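Local coordinates for trypsin-resistant surface T6 protein (Streptococcus pyogenes serotype M6, PDB 4P0D), which forms the backbone (shaft) subunit of the pili on the surface of serotype M6 streptococci and is probably linked into the fibre and cell wall by sortase, at residues A[13-18]-A[98-103]; A[19-24]-A[79-84]. The protein carries 1 engineered substitution. All blocks are in the same frame, centred on the assembly; numbering follows the deposited sequence.

Contact 1. Residues A[13-18]-A[98-103]; sequences TNIEGG and ALLTGA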
# COMPACT_ATOMS: atom_id res chain seq x y z
N THR A 13 24.69 -23.03 -1.27
CA THR A 13 24.46 -22.40 -2.58
C THR A 13 23.07 -21.75 -2.66
O THR A 13 22.27 -21.84 -1.72
CB THR A 13 24.59 -23.42 -3.72
OG1 THR A 13 23.65 -24.46 -3.50
CG2 THR A 13 25.99 -23.99 -3.76
N ASN A 14 22.80 -21.09 -3.79
CA ASN A 14 21.52 -20.42 -4.03
C ASN A 14 21.23 -19.30 -3.04
O ASN A 14 20.08 -19.11 -2.62
CB ASN A 14 20.34 -21.41 -4.06
CG ASN A 14 19.12 -20.85 -4.77
OD1 ASN A 14 19.27 -20.16 -5.79
ND2 ASN A 14 17.92 -21.11 -4.25
N ILE A 15 22.26 -18.53 -2.71
CA ILE A 15 22.11 -17.41 -1.80
C ILE A 15 21.78 -16.16 -2.61
O ILE A 15 22.61 -15.65 -3.37
CB ILE A 15 23.39 -17.18 -0.96
CG1 ILE A 15 23.75 -18.46 -0.20
CG2 ILE A 15 23.19 -16.03 0.02
CD1 ILE A 15 24.91 -18.32 0.76
N GLU A 16 20.55 -15.68 -2.45
CA GLU A 16 20.07 -14.52 -3.17
C GLU A 16 19.80 -13.39 -2.20
O GLU A 16 19.47 -13.61 -1.03
CB GLU A 16 18.77 -14.87 -3.90
CG GLU A 16 18.92 -15.80 -5.09
CD GLU A 16 17.58 -16.39 -5.52
OE1 GLU A 16 16.98 -17.22 -4.79
OE2 GLU A 16 17.11 -16.02 -6.60
N GLY A 17 19.96 -12.16 -2.66
CA GLY A 17 19.57 -11.02 -1.86
C GLY A 17 20.56 -10.58 -0.84
O GLY A 17 20.27 -9.68 -0.09
N GLY A 18 21.76 -11.18 -0.84
CA GLY A 18 22.83 -10.76 0.05
C GLY A 18 22.55 -10.77 1.55
O GLY A 18 22.73 -9.75 2.23
N ALA A 98 22.68 -23.28 10.14
CA ALA A 98 22.94 -22.01 9.48
C ALA A 98 21.64 -21.23 9.36
O ALA A 98 20.62 -21.78 8.95
CB ALA A 98 23.57 -22.25 8.12
N LEU A 99 21.68 -19.96 9.77
CA LEU A 99 20.59 -19.02 9.52
C LEU A 99 21.05 -17.90 8.56
O LEU A 99 22.11 -17.26 8.76
CB LEU A 99 20.06 -18.40 10.82
CG LEU A 99 19.50 -19.39 11.85
CD1 LEU A 99 19.08 -18.64 13.12
CD2 LEU A 99 18.33 -20.20 11.30
N LEU A 100 20.21 -17.66 7.55
CA LEU A 100 20.43 -16.58 6.59
C LEU A 100 19.38 -15.49 6.86
O LEU A 100 18.16 -15.75 6.75
CB LEU A 100 20.31 -17.11 5.15
CG LEU A 100 21.34 -18.18 4.72
CD1 LEU A 100 20.84 -19.59 4.99
CD2 LEU A 100 21.66 -18.05 3.24
N THR A 101 19.85 -14.30 7.23
CA THR A 101 18.98 -13.22 7.71
C THR A 101 19.31 -11.93 6.99
O THR A 101 20.35 -11.82 6.34
CB THR A 101 19.19 -12.93 9.22
OG1 THR A 101 20.58 -12.70 9.47
CG2 THR A 101 18.72 -14.07 10.06
N GLY A 102 18.39 -10.97 7.08
CA GLY A 102 18.61 -9.62 6.57
C GLY A 102 18.86 -9.43 5.08
O GLY A 102 19.48 -8.45 4.69
N ALA A 103 18.41 -10.36 4.23
CA ALA A 103 18.55 -10.19 2.77
C ALA A 103 17.96 -8.85 2.38
O ALA A 103 16.86 -8.48 2.82
CB ALA A 103 17.85 -11.32 2.02
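Ile15 and Leu100 meet in the buried part of this contact, their side chains crossing at about a right angle. One methyl of Leu100, CD2, does all the touching. It lies 4.0 Å from Ile15 CG1 and 4.1 Å from both CG2 and CD1 of Ile15. In Ile15 CG1 is anti to the carbonyl carbon (chi1 -56°), beside the backbone N, and there meets Leu100 CD2. Tyr109 of strand 108-116 packs on both residues.

Further along, the backbones close in. Gly17 and Ala103 have CA atoms 4.8 Å apart. Ala103 CB is 3.6 Å from Gly17 O, and Ala103 CA is nearer that oxygen, at 3.4 Å. Toward solvent the contact thins out. Gly18 and Gly102 are exposed, and their O atoms stand 4.3 Å apart. Gly17 and Gly18 both have positive phi, as glycine readily allows in a turn.

The contact packs the loop between strands 7-13 and 20-31 against the end of strand 94-101 within the Ig-like domain. The segments meet by van der Waals contact. The loop's polar atoms bond to other residues: Glu16 O to Tyr109 OH, and Gly17 O to Thr104 OG1.

Contact 2. Residues A[19-24]-A[79-84]; sequences PTVTLY and VSISNG. With CA (calcium ion), chain E.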
# COMPACT_ATOMS: atom_id res chain seq x y z
N PRO A 19 22.14 -11.93 2.08
CA PRO A 19 21.87 -12.00 3.52
C PRO A 19 23.16 -12.15 4.34
O PRO A 19 24.23 -12.36 3.79
CB PRO A 19 21.04 -13.27 3.64
CG PRO A 19 21.61 -14.15 2.57
CD PRO A 19 21.92 -13.23 1.42
N THR A 20 23.03 -12.03 5.65
CA THR A 20 24.05 -12.41 6.60
C THR A 20 23.90 -13.89 6.83
O THR A 20 22.78 -14.41 6.94
CB THR A 20 23.81 -11.66 7.93
OG1 THR A 20 23.96 -10.27 7.69
CG2 THR A 20 24.75 -12.10 8.99
N VAL A 21 25.02 -14.59 6.89
CA VAL A 21 25.01 -16.01 7.19
C VAL A 21 25.75 -16.23 8.52
O VAL A 21 26.92 -15.81 8.69
CB VAL A 21 25.68 -16.83 6.06
CG1 VAL A 21 25.62 -18.31 6.39
CG2 VAL A 21 25.00 -16.55 4.73
N THR A 22 25.05 -16.85 9.46
CA THR A 22 25.59 -17.21 10.75
C THR A 22 25.47 -18.71 10.95
O THR A 22 24.39 -19.28 10.76
CB THR A 22 24.85 -16.49 11.88
OG1 THR A 22 24.68 -15.10 11.56
CG2 THR A 22 25.64 -16.63 13.19
N LEU A 23 26.56 -19.36 11.35
CA LEU A 23 26.57 -20.78 11.64
C LEU A 23 26.65 -20.95 13.17
O LEU A 23 27.50 -20.34 13.82
CB LEU A 23 27.73 -21.48 10.94
CG LEU A 23 27.38 -22.22 9.65
CD1 LEU A 23 26.82 -21.27 8.59
CD2 LEU A 23 28.62 -22.95 9.12
N TYR A 24 25.75 -21.76 13.72
CA TYR A 24 25.73 -22.02 15.16
C TYR A 24 26.09 -23.45 15.40
O TYR A 24 25.37 -24.35 14.95
CB TYR A 24 24.35 -21.75 15.72
CG TYR A 24 23.86 -20.34 15.47
CD1 TYR A 24 24.18 -19.32 16.34
CD2 TYR A 24 23.04 -20.04 14.37
CE1 TYR A 24 23.73 -18.02 16.13
CE2 TYR A 24 22.59 -18.75 14.15
CZ TYR A 24 22.94 -17.74 15.04
OH TYR A 24 22.49 -16.42 14.85
N VAL A 79 29.83 -16.11 8.30
CA VAL A 79 30.36 -16.66 7.07
C VAL A 79 30.10 -15.67 5.93
O VAL A 79 28.98 -15.21 5.74
CB VAL A 79 29.75 -18.04 6.80
CG1 VAL A 79 30.35 -18.68 5.54
CG2 VAL A 79 29.98 -18.94 8.01
N SER A 80 31.15 -15.33 5.19
CA SER A 80 30.99 -14.38 4.10
C SER A 80 30.30 -15.04 2.92
O SER A 80 30.29 -16.27 2.80
CB SER A 80 32.34 -13.82 3.67
OG SER A 80 33.10 -14.83 3.03
N ILE A 81 29.72 -14.22 2.05
CA ILE A 81 29.12 -14.71 0.82
C ILE A 81 29.81 -14.11 -0.41
O ILE A 81 30.41 -13.03 -0.35
CB ILE A 81 27.60 -14.42 0.75
CG1 ILE A 81 27.32 -12.92 0.74
CG2 ILE A 81 26.87 -15.07 1.92
CD1 ILE A 81 25.86 -12.60 0.62
N SER A 82 29.69 -14.81 -1.54
CA SER A 82 30.04 -14.25 -2.82
C SER A 82 29.40 -15.04 -3.94
O SER A 82 29.37 -16.26 -3.90
CB SER A 82 31.55 -14.25 -3.01
OG SER A 82 32.06 -15.51 -2.69
N ASN A 83 28.86 -14.32 -4.93
CA ASN A 83 28.38 -14.97 -6.14
C ASN A 83 27.39 -16.10 -5.85
O ASN A 83 27.40 -17.13 -6.52
CB ASN A 83 29.59 -15.48 -6.96
CG ASN A 83 29.25 -15.77 -8.43
OD1 ASN A 83 28.57 -14.99 -9.09
ND2 ASN A 83 29.74 -16.89 -8.93
N GLY A 84 26.58 -15.94 -4.80
CA GLY A 84 25.52 -16.91 -4.51
C GLY A 84 25.90 -18.10 -3.64
O GLY A 84 25.08 -18.99 -3.43
CA CA E . 31.10 -17.64 -2.57
O HOH W 1 27.53 -13.37 6.47
O HOH W 2 32.94 -18.13 -4.75
O HOH W 3 32.62 -18.67 -1.10
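Val21 and Val79 join the two segments through one direct backbone hydrogen bond. Val79 N donates to Val21 O at 3.0 Å, with a nearly straight N-H...O angle of 171°. A water also joins the pair: it accepts from Val21 N and donates to Val79 O.

The side chain of Val21 can be followed outward. Its CB lies 3.7 Å from Val79 O. CG1, anti to the backbone N (chi1 -178°), reaches Val79 CB at 4.2 Å. CG2 points to Ile81 and meets its CG2 at 3.7 Å. Val21 therefore touches two residues of segment 79-84, one with each methyl.

Ile81 also reaches Pro19, just before strand 20-31. Its CD1 sits 3.6 Å from Pro19 O and touches the proline ring at CD. At the other end of the contact Leu23 CD1 packs on Val79 CG2, 4.0 Å away.

Directly after Ile81 in sequence, Ser82 chelates the calcium ion. It binds through OG at 2.3 Å and through its carbonyl O. Two waters and Thr85 O are further ligands. The ion is thus bound by two residues of the loop between strands 75-79 and 86-91, Ser82 and Thr85.

Strand 20-31 lies between strands 75-79 and 94-101, with antiparallel pairing to both. Leu23 touches Tyr96 and Ala98 of strand 94-101. Strand 86-91 adds Ala86 and Tyr88, which pack on Val79. Ile81 also touches Ala86, and Leu23 touches Tyr88. This is packing inside the Ig-like domain, in which Val79 and Ile81 sit between strand 20-31 and strand 86-91.

How the contacts relate
Contacts 1 and 2 lie side by side in the Ig-like N-terminal part of the chain, with centres about 6 Å apart. Along the chain the segments run 13-18, 19-24, 79-84 and 98-103, so contact 2 is nested inside the loop closed by contact 1. Strands 20-31 and 94-101 are antiparallel neighbours and carry one segment of each contact. Thr20 N is 2.8 Å from Thr101 O, a probable hydrogen bond. A second probable bond joins Ile15 N to Gly84 O. Ala98 CB also packs on Leu23 CD1. The two contacts thus form a continuous packed region, which connects the turn at 13-18 with the calcium-binding loop.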